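5-Carboxyvanillate Decarboxylase (Novosphingobium aromaticivorans, PDB 4QRN) probably removes the 5-carboxylate of 5-carboxyvanillate as a metal-dependent carboxy-lyase of the amidohydrolase superfamily, here with manganese and a nitro-substituted ligand bound. Local coordinates at residues A[256-261]-A[368-373]. Numbering follows the deposited sequence.
Sequences SLQIMV and EKWFKL
Trp-370, in the last turn of helix 356-370, meets Met-260 through its CB rather than its ring: Met-260 CE lies 3.8 Å from Trp-370 CB. The indole reaches past the methionine to Gln-258, where Trp-370 CZ3 comes within 4.3 Å of Gln-258 OE1, an oblique approach without a bond. Trp-370 NE1 bonds to Asp-329 O and Gln-258 OE1 to Arg-330 NH2, both residues of the loop before strand 331-332, while Gln-258 NE2 bonds to Ser-304 O. Phe-371 offers one face of its ring to Met-260. Met-260 CE stands over the centre of that face, 3.6 Å from the centroid and 14° off the normal, which meets the criteria for a CH-pi contact. The sulfur sits nearer the rim, with Met-260 SD 3.3 Å from Phe-371 CZ; the line from the ring centroid to SD lies 38° off the ring normal, an oblique Met-aromatic contact. Extension of the methionine chain beyond CG accounts for this reach, carrying the thioether from the strand to the ring. Replacing Phe-371 with an alanine would probably leave the Met-260 thioether without its aromatic platform, free to turn, and open a gap beneath its methyl. At Lys-372 the phi of 56° and two backbone bonds, Lys-372 N to Lys-369 O and Leu-373 N to Glu-368 O (3.0 Å), define a Schellman motif that terminates the helix. The side chain of Lys-372 forms a salt bridge with Asp-204. The contact thus packs the C-terminal helix end against strand 259-261 of the parallel sheet in this amidohydrolase-type barrel. That strand runs between 207-209 and 306-309; Leu-307 of the latter touches both Met-260 and Trp-370, while Phe-371 also rests on Met-150, just after strand 147-149.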
ATOM      1  N   SER A 256      -7.751  13.870 -21.568  1.00 10.08           N
ATOM      2  CA  SER A 256      -6.593  14.759 -21.451  1.00 10.02           C
ATOM      3  C   SER A 256      -6.100  14.916 -20.014  1.00  9.69           C
ATOM      4  O   SER A 256      -4.995  15.407 -19.807  1.00 11.18           O
ATOM      5  CB  SER A 256      -6.897  16.142 -22.018  1.00 11.75           C
ATOM      6  OG  SER A 256      -7.790  16.873 -21.205  1.00 12.68           O
ATOM      7  N   LEU A 257      -6.915  14.535 -19.038  1.00  8.91           N
ATOM      8  CA  LEU A 257      -6.585  14.840 -17.644  1.00  8.53           C
ATOM      9  C   LEU A 257      -5.332  14.135 -17.164  1.00  8.59           C
ATOM     10  O   LEU A 257      -5.190  12.924 -17.353  1.00  9.22           O
ATOM     11  CB  LEU A 257      -7.766  14.431 -16.773  1.00  8.74           C
ATOM     12  CG  LEU A 257      -7.620  14.635 -15.270  1.00  9.41           C
ATOM     13  CD1 LEU A 257      -7.612  16.113 -14.930  1.00 10.69           C
ATOM     14  CD2 LEU A 257      -8.749  13.907 -14.550  1.00 10.74           C
ATOM     15  N   GLN A 258      -4.448  14.896 -16.524  1.00  7.94           N
ATOM     16  CA  GLN A 258      -3.268  14.339 -15.883  1.00  7.91           C
ATOM     17  C   GLN A 258      -3.435  14.461 -14.372  1.00  7.63           C
ATOM     18  O   GLN A 258      -3.722  15.545 -13.865  1.00  8.39           O
ATOM     19  CB  GLN A 258      -1.997  15.087 -16.304  1.00  8.53           C
ATOM     20  CG  GLN A 258      -1.781  15.082 -17.818  1.00  8.97           C
ATOM     21  CD  GLN A 258      -1.571  13.677 -18.360  1.00  9.14           C
ATOM     22  OE1 GLN A 258      -0.703  12.952 -17.878  1.00 10.26           O
ATOM     23  NE2 GLN A 258      -2.396  13.263 -19.330  1.00 10.94           N
ATOM     24  N   ILE A 259      -3.242  13.338 -13.671  1.00  7.01           N
ATOM     25  CA  ILE A 259      -3.213  13.325 -12.214  1.00  6.88           C
ATOM     26  C   ILE A 259      -1.815  12.948 -11.762  1.00  6.45           C
ATOM     27  O   ILE A 259      -1.261  11.929 -12.187  1.00  7.40           O
ATOM     28  CB  ILE A 259      -4.265  12.387 -11.592  1.00  7.40           C
ATOM     29  CG1 ILE A 259      -5.670  12.839 -12.013  1.00  8.29           C
ATOM     30  CG2 ILE A 259      -4.089  12.375 -10.049  1.00  8.41           C
ATOM     31  CD1 ILE A 259      -6.820  11.985 -11.436  1.00  9.47           C
ATOM     32  N   MET A 260      -1.249  13.793 -10.897  1.00  6.73           N
ATOM     33  CA  MET A 260       0.046  13.576 -10.264  1.00  7.00           C
ATOM     34  C   MET A 260      -0.131  13.053  -8.850  1.00  6.17           C
ATOM     35  O   MET A 260      -1.012  13.515  -8.134  1.00  6.96           O
ATOM     36  CB  MET A 260       0.788  14.917 -10.192  1.00  7.67           C
ATOM     37  CG  MET A 260       1.114  15.545 -11.520  1.00  8.88           C
ATOM     38  SD  MET A 260       1.654  17.255 -11.311  1.00  9.36           S
ATOM     39  CE  MET A 260       2.205  17.601 -12.960  1.00  9.37           C
ATOM     40  N   VAL A 261       0.723  12.108  -8.470  1.00  6.49           N
ATOM     41  CA  VAL A 261       0.833  11.686  -7.079  1.00  6.69           C
ATOM     42  C   VAL A 261       2.308  11.573  -6.727  1.00  6.66           C
ATOM     43  O   VAL A 261       3.174  11.378  -7.594  1.00  7.85           O
ATOM     44  CB  VAL A 261       0.114  10.359  -6.785  1.00  7.72           C
ATOM     45  CG1 VAL A 261      -1.399  10.519  -6.876  1.00  8.60           C
ATOM     46  CG2 VAL A 261       0.608   9.261  -7.718  1.00  9.67           C
ATOM     47  N   GLU A 368       9.147  20.606 -16.210  1.00  7.11           N
ATOM     48  CA  GLU A 368       8.906  21.736 -17.115  1.00  7.78           C
ATOM     49  C   GLU A 368       7.793  21.394 -18.104  1.00  8.51           C
ATOM     50  O   GLU A 368       6.975  22.260 -18.425  1.00  9.34           O
ATOM     51  CB  GLU A 368      10.186  22.109 -17.852  1.00  8.16           C
ATOM     52  CG  GLU A 368      11.179  22.796 -16.943  1.00  9.80           C
ATOM     53  CD  GLU A 368      12.517  23.101 -17.568  1.00 12.07           C
ATOM     54  OE1 GLU A 368      12.957  22.414 -18.511  1.00 13.42           O
ATOM     55  OE2 GLU A 368      13.175  24.021 -17.040  1.00 14.17           O
ATOM     56  N   LYS A 369       7.748  20.148 -18.583  1.00  7.91           N
ATOM     57  CA  LYS A 369       6.690  19.743 -19.492  1.00  8.88           C
ATOM     58  C   LYS A 369       5.338  19.658 -18.779  1.00  8.45           C
ATOM     59  O   LYS A 369       4.362  20.294 -19.217  1.00  9.42           O
ATOM     60  CB  LYS A 369       7.021  18.389 -20.125  1.00  9.80           C
ATOM     61  CG  LYS A 369       5.869  17.862 -20.985  1.00 11.82           C
ATOM     62  CD  LYS A 369       6.214  16.613 -21.746  1.00 13.07           C
ATOM     63  CE  LYS A 369       5.000  16.135 -22.525  1.00 14.88           C
ATOM     64  NZ  LYS A 369       5.306  14.949 -23.375  1.00 16.91           N
ATOM     65  N   TRP A 370       5.252  18.862 -17.713  1.00  8.36           N
ATOM     66  CA  TRP A 370       3.939  18.544 -17.166  1.00  8.67           C
ATOM     67  C   TRP A 370       3.296  19.694 -16.399  1.00  8.58           C
ATOM     68  O   TRP A 370       2.069  19.764 -16.316  1.00  9.53           O
ATOM     69  CB  TRP A 370       4.012  17.292 -16.284  1.00  8.36           C
ATOM     70  CG  TRP A 370       4.493  16.116 -17.045  1.00  8.78           C
ATOM     71  CD1 TRP A 370       5.651  15.410 -16.810  1.00  9.11           C
ATOM     72  CD2 TRP A 370       3.897  15.505 -18.204  1.00  9.06           C
ATOM     73  NE1 TRP A 370       5.794  14.406 -17.726  1.00 10.04           N
ATOM     74  CE2 TRP A 370       4.742  14.441 -18.590  1.00  9.70           C
ATOM     75  CE3 TRP A 370       2.710  15.715 -18.927  1.00 10.69           C
ATOM     76  CZ2 TRP A 370       4.458  13.613 -19.667  1.00 11.23           C
ATOM     77  CZ3 TRP A 370       2.433  14.883 -20.005  1.00 11.95           C
ATOM     78  CH2 TRP A 370       3.309  13.847 -20.361  1.00 12.41           C
ATOM     79  N   PHE A 371       4.116  20.589 -15.837  1.00  8.44           N
ATOM     80  CA  PHE A 371       3.596  21.792 -15.185  1.00  8.76           C
ATOM     81  C   PHE A 371       3.552  23.000 -16.132  1.00  9.18           C
ATOM     82  O   PHE A 371       3.101  24.066 -15.746  1.00  9.73           O
ATOM     83  CB  PHE A 371       4.405  22.146 -13.943  1.00  8.96           C
ATOM     84  CG  PHE A 371       4.239  21.184 -12.790  1.00  8.48           C
ATOM     85  CD1 PHE A 371       3.231  21.357 -11.858  1.00  8.82           C
ATOM     86  CD2 PHE A 371       5.141  20.145 -12.625  1.00  8.55           C
ATOM     87  CE1 PHE A 371       3.130  20.508 -10.767  1.00  9.52           C
ATOM     88  CE2 PHE A 371       5.041  19.273 -11.543  1.00  8.66           C
ATOM     89  CZ  PHE A 371       4.043  19.475 -10.601  1.00  9.47           C
ATOM     90  N   LYS A 372       4.029  22.846 -17.368  1.00  9.59           N
ATOM     91  CA  LYS A 372       4.055  23.948 -18.361  1.00 11.31           C
ATOM     92  C   LYS A 372       4.799  25.132 -17.800  1.00 11.39           C
ATOM     93  O   LYS A 372       4.290  26.263 -17.822  1.00 12.95           O
ATOM     94  CB  LYS A 372       2.673  24.368 -18.824  1.00 12.75           C
ATOM     95  CG  LYS A 372       1.960  23.281 -19.553  1.00 15.29           C
ATOM     96  CD  LYS A 372       0.770  23.849 -20.310  1.00 17.35           C
ATOM     97  CE  LYS A 372      -0.053  22.767 -20.978  1.00 18.98           C
ATOM     98  NZ  LYS A 372      -0.881  22.032 -19.995  1.00 19.96           N
ATOM     99  N   LEU A 373       6.022  24.892 -17.341  1.00 11.02           N
ATOM    100  CA  LEU A 373       6.819  25.956 -16.729  1.00 13.12           C
ATOM    101  C   LEU A 373       7.429  26.869 -17.765  1.00 17.54           C
ATOM    102  O   LEU A 373       7.572  26.498 -18.931  1.00 18.79           O
ATOM    103  CB  LEU A 373       7.931  25.364 -15.862  1.00 11.97           C
ATOM    104  CG  LEU A 373       7.438  24.435 -14.752  1.00 11.39           C
ATOM    105  CD1 LEU A 373       8.617  23.956 -13.920  1.00 11.82           C
ATOM    106  CD2 LEU A 373       6.377  25.140 -13.885  1.00 12.28           C
ATOM    107  OXT LEU A 373       7.783  28.002 -17.430  1.00 20.70           O
TER